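Local coordinates for mitotic checkpoint control protein kinase BUB1 (Drosophila melanogaster, PDB 6JKK), which probably acts as an ATP-binding protein kinase of the mitotic checkpoint at kinetochores, seen here as its kinase domain alone, at residues Q86-N91 / N124-Y129. Residues are numbered along the deposited sequence; the frame is centred on the assembly and turned at random.
Sequences QERPTN and NNSSVY
With chi1 at 50°, Ser127 holds its OG between its own backbone N and carbonyl carbon, where it receives the N-H of Asn91; in Tyr129, chi1 of -64° sets CG anti to the carbonyl carbon, and the hydroxyl at the far end of the ring reaches Asn91 O. The Asn91 N to Ser127 OG bond is 3.3 Å long and nearly straight; serine suits the place because its hydroxyl can accept this N-H while its small CB lets Thr90 CG2 close in to 3.6 Å. Tyr129 OH donates a hydrogen bond to Asn91 O at 2.5 Å, approaching well above the carbonyl plane although the oxygen lies in the plane of the ring, at its edge. A phenylalanine in place of Tyr129 would probably leave this carbonyl without its phenolic donor and the ring less firmly fixed. Asparagine's short amide serves two ends: OD1 caps helix 92-104 at Glu94 N, and ND2 makes a nearly straight 3.2 Å hydrogen bond to Glu87 OE1 from above the carboxylate plane. In the kinase N-lobe sheet, strand 80-87, which carries the predicted ATP-binding Lys85, runs antiparallel to strand 127-132 and passes through a cis-Pro89 loop into the place of the kinase αC helix. Glu87 and Ser127 form the hydrogen-bonded pair, Glu87 N to Ser127 O and Ser127 N to Glu87 O both 3.1 Å. Beside Val128, the extended Gln86 lays NE2 3.6 Å from Val128 CG2, its amide held by Lys41 and Leu43. Threonine adds to its methyl a hydroxyl, Thr90 OG1, hydrogen-bonded to Gly123 O.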
ATOM      1  N   GLN A  86       7.593  11.067 -10.680  1.00 16.31           N
ATOM      2  CA  GLN A  86       7.492  11.345 -12.102  1.00 15.84           C
ATOM      3  C   GLN A  86       7.273  10.053 -12.870  1.00 18.86           C
ATOM      4  O   GLN A  86       7.918   9.039 -12.585  1.00 22.02           O
ATOM      5  CB  GLN A  86       8.770  12.014 -12.593  1.00 19.35           C
ATOM      6  CG  GLN A  86       8.733  12.381 -14.077  1.00 21.63           C
ATOM      7  CD  GLN A  86       9.743  13.449 -14.433  1.00 27.22           C
ATOM      8  OE1 GLN A  86      10.947  13.280 -14.231  1.00 25.71           O
ATOM      9  NE2 GLN A  86       9.255  14.568 -14.954  1.00 25.32           N
ATOM     10  N   GLU A  87       6.360  10.072 -13.835  1.00 18.88           N
ATOM     11  CA  GLU A  87       6.149   8.881 -14.649  1.00 19.45           C
ATOM     12  C   GLU A  87       5.876   9.212 -16.110  1.00 19.40           C
ATOM     13  O   GLU A  87       5.183  10.184 -16.418  1.00 20.09           O
ATOM     14  CB  GLU A  87       5.020   8.017 -14.074  1.00 20.57           C
ATOM     15  CG  GLU A  87       4.788   6.720 -14.848  1.00 25.89           C
ATOM     16  CD  GLU A  87       3.779   5.802 -14.184  1.00 28.45           C
ATOM     17  OE1 GLU A  87       3.450   6.023 -12.998  1.00 23.55           O
ATOM     18  OE2 GLU A  87       3.318   4.856 -14.856  1.00 35.39           O
ATOM     19  N   ARG A  88       6.437   8.390 -16.997  1.00 21.29           N
ATOM     20  CA  ARG A  88       6.173   8.443 -18.433  1.00 26.20           C
ATOM     21  C   ARG A  88       5.665   7.072 -18.890  1.00 29.77           C
ATOM     22  O   ARG A  88       6.224   6.043 -18.504  1.00 25.15           O
ATOM     23  CB  ARG A  88       7.445   8.810 -19.208  1.00 32.11           C
ATOM     24  CG  ARG A  88       8.033  10.173 -18.841  1.00 42.75           C
ATOM     25  CD  ARG A  88       9.428  10.378 -19.419  1.00 49.21           C
ATOM     26  NE  ARG A  88      10.282   9.242 -19.096  1.00 53.88           N
ATOM     27  CZ  ARG A  88      10.995   9.130 -17.979  1.00 56.30           C
ATOM     28  NH1 ARG A  88      10.980  10.098 -17.068  1.00 55.14           N
ATOM     29  NH2 ARG A  88      11.730   8.045 -17.774  1.00 53.14           N
ATOM     30  N   PRO A  89       4.574   7.046 -19.674  1.00 24.94           N
ATOM     31  CA  PRO A  89       3.756   8.208 -20.042  1.00 29.57           C
ATOM     32  C   PRO A  89       2.961   8.692 -18.842  1.00 28.20           C
ATOM     33  O   PRO A  89       2.980   8.052 -17.793  1.00 23.58           O
ATOM     34  CB  PRO A  89       2.802   7.640 -21.095  1.00 29.92           C
ATOM     35  CG  PRO A  89       2.667   6.201 -20.731  1.00 31.40           C
ATOM     36  CD  PRO A  89       4.025   5.793 -20.223  1.00 27.15           C
ATOM     37  N   THR A  90       2.289   9.822 -19.001  1.00 18.85           N
ATOM     38  CA  THR A  90       1.476  10.409 -17.939  1.00 18.97           C
ATOM     39  C   THR A  90       0.526   9.372 -17.346  1.00 21.32           C
ATOM     40  O   THR A  90      -0.219   8.715 -18.078  1.00 18.47           O
ATOM     41  CB  THR A  90       0.684  11.598 -18.498  1.00 25.73           C
ATOM     42  OG1 THR A  90       1.577  12.467 -19.214  1.00 28.18           O
ATOM     43  CG2 THR A  90      -0.010  12.371 -17.387  1.00 29.75           C
ATOM     44  N   ASN A  91       0.581   9.198 -16.028  1.00 19.05           N
ATOM     45  CA  ASN A  91      -0.318   8.270 -15.356  1.00 24.69           C
ATOM     46  C   ASN A  91      -1.535   9.023 -14.824  1.00 25.09           C
ATOM     47  O   ASN A  91      -1.565   9.450 -13.666  1.00 18.66           O
ATOM     48  CB  ASN A  91       0.412   7.521 -14.236  1.00 23.36           C
ATOM     49  CG  ASN A  91      -0.348   6.294 -13.761  1.00 22.56           C
ATOM     50  OD1 ASN A  91      -1.573   6.214 -13.895  1.00 26.41           O
ATOM     51  ND2 ASN A  91       0.374   5.328 -13.205  1.00 18.93           N
ATOM     52  N   ASN A 124       2.062  16.704 -21.585  1.00 21.80           N
ATOM     53  CA  ASN A 124       1.761  15.810 -22.691  1.00 27.86           C
ATOM     54  C   ASN A 124       2.543  14.502 -22.529  1.00 26.66           C
ATOM     55  O   ASN A 124       2.063  13.427 -22.887  1.00 30.75           O
ATOM     56  CB  ASN A 124       2.150  16.454 -24.026  1.00 25.51           C
ATOM     57  CG  ASN A 124       1.520  17.829 -24.242  1.00 42.96           C
ATOM     58  OD1 ASN A 124       0.426  18.120 -23.762  1.00 40.03           O
ATOM     59  ND2 ASN A 124       2.218  18.674 -24.991  1.00 43.58           N
ATOM     60  N   ASN A 125       3.742  14.619 -21.960  1.00 23.07           N
ATOM     61  CA  ASN A 125       4.735  13.551 -21.941  1.00 23.72           C
ATOM     62  C   ASN A 125       4.808  12.772 -20.633  1.00 21.91           C
ATOM     63  O   ASN A 125       5.114  11.572 -20.624  1.00 24.71           O
ATOM     64  CB  ASN A 125       6.109  14.168 -22.197  1.00 26.53           C
ATOM     65  CG  ASN A 125       6.487  15.210 -21.137  1.00 32.01           C
ATOM     66  OD1 ASN A 125       5.686  16.094 -20.795  1.00 22.80           O
ATOM     67  ND2 ASN A 125       7.702  15.096 -20.605  1.00 32.96           N
ATOM     68  N   SER A 126       4.560  13.458 -19.523  1.00 20.18           N
ATOM     69  CA  SER A 126       4.752  12.860 -18.213  1.00 18.67           C
ATOM     70  C   SER A 126       3.981  13.624 -17.161  1.00 18.50           C
ATOM     71  O   SER A 126       3.543  14.761 -17.386  1.00 17.29           O
ATOM     72  CB  SER A 126       6.233  12.852 -17.832  1.00 22.78           C
ATOM     73  OG  SER A 126       6.783  14.155 -17.907  1.00 34.85           O
ATOM     74  N   SER A 127       3.807  12.978 -16.013  1.00 16.96           N
ATOM     75  CA  SER A 127       3.155  13.583 -14.865  1.00 18.20           C
ATOM     76  C   SER A 127       4.167  13.661 -13.731  1.00 20.65           C
ATOM     77  O   SER A 127       5.128  12.883 -13.687  1.00 18.15           O
ATOM     78  CB  SER A 127       1.960  12.731 -14.422  1.00 22.33           C
ATOM     79  OG  SER A 127       2.320  11.360 -14.287  1.00 18.58           O
ATOM     80  N   VAL A 128       3.963  14.618 -12.831  1.00 15.91           N
ATOM     81  CA  VAL A 128       4.673  14.633 -11.559  1.00 17.53           C
ATOM     82  C   VAL A 128       3.626  14.801 -10.476  1.00 17.61           C
ATOM     83  O   VAL A 128       2.884  15.782 -10.479  1.00 17.21           O
ATOM     84  CB  VAL A 128       5.702  15.779 -11.458  1.00 18.61           C
ATOM     85  CG1 VAL A 128       6.227  15.881 -10.037  1.00 13.51           C
ATOM     86  CG2 VAL A 128       6.869  15.558 -12.431  1.00 19.94           C
ATOM     87  N   TYR A 129       3.544  13.823  -9.576  1.00 15.83           N
ATOM     88  CA  TYR A 129       2.621  13.879  -8.448  1.00 12.51           C
ATOM     89  C   TYR A 129       3.391  14.115  -7.149  1.00 15.50           C
ATOM     90  O   TYR A 129       4.380  13.434  -6.855  1.00 13.17           O
ATOM     91  CB  TYR A 129       1.792  12.587  -8.367  1.00 13.89           C
ATOM     92  CG  TYR A 129       0.896  12.392  -9.573  1.00 14.45           C
ATOM     93  CD1 TYR A 129       0.087  13.427 -10.034  1.00 15.07           C
ATOM     94  CD2 TYR A 129       0.876  11.186 -10.263  1.00 14.16           C
ATOM     95  CE1 TYR A 129      -0.724  13.259 -11.138  1.00 19.46           C
ATOM     96  CE2 TYR A 129       0.073  11.011 -11.371  1.00 15.70           C
ATOM     97  CZ  TYR A 129      -0.722  12.051 -11.805  1.00 20.93           C
ATOM     98  OH  TYR A 129      -1.524  11.873 -12.909  1.00 16.82           O
TER
HETATM   99  O   HOH W   1       1.910  10.655 -21.767  1.00 32.07           O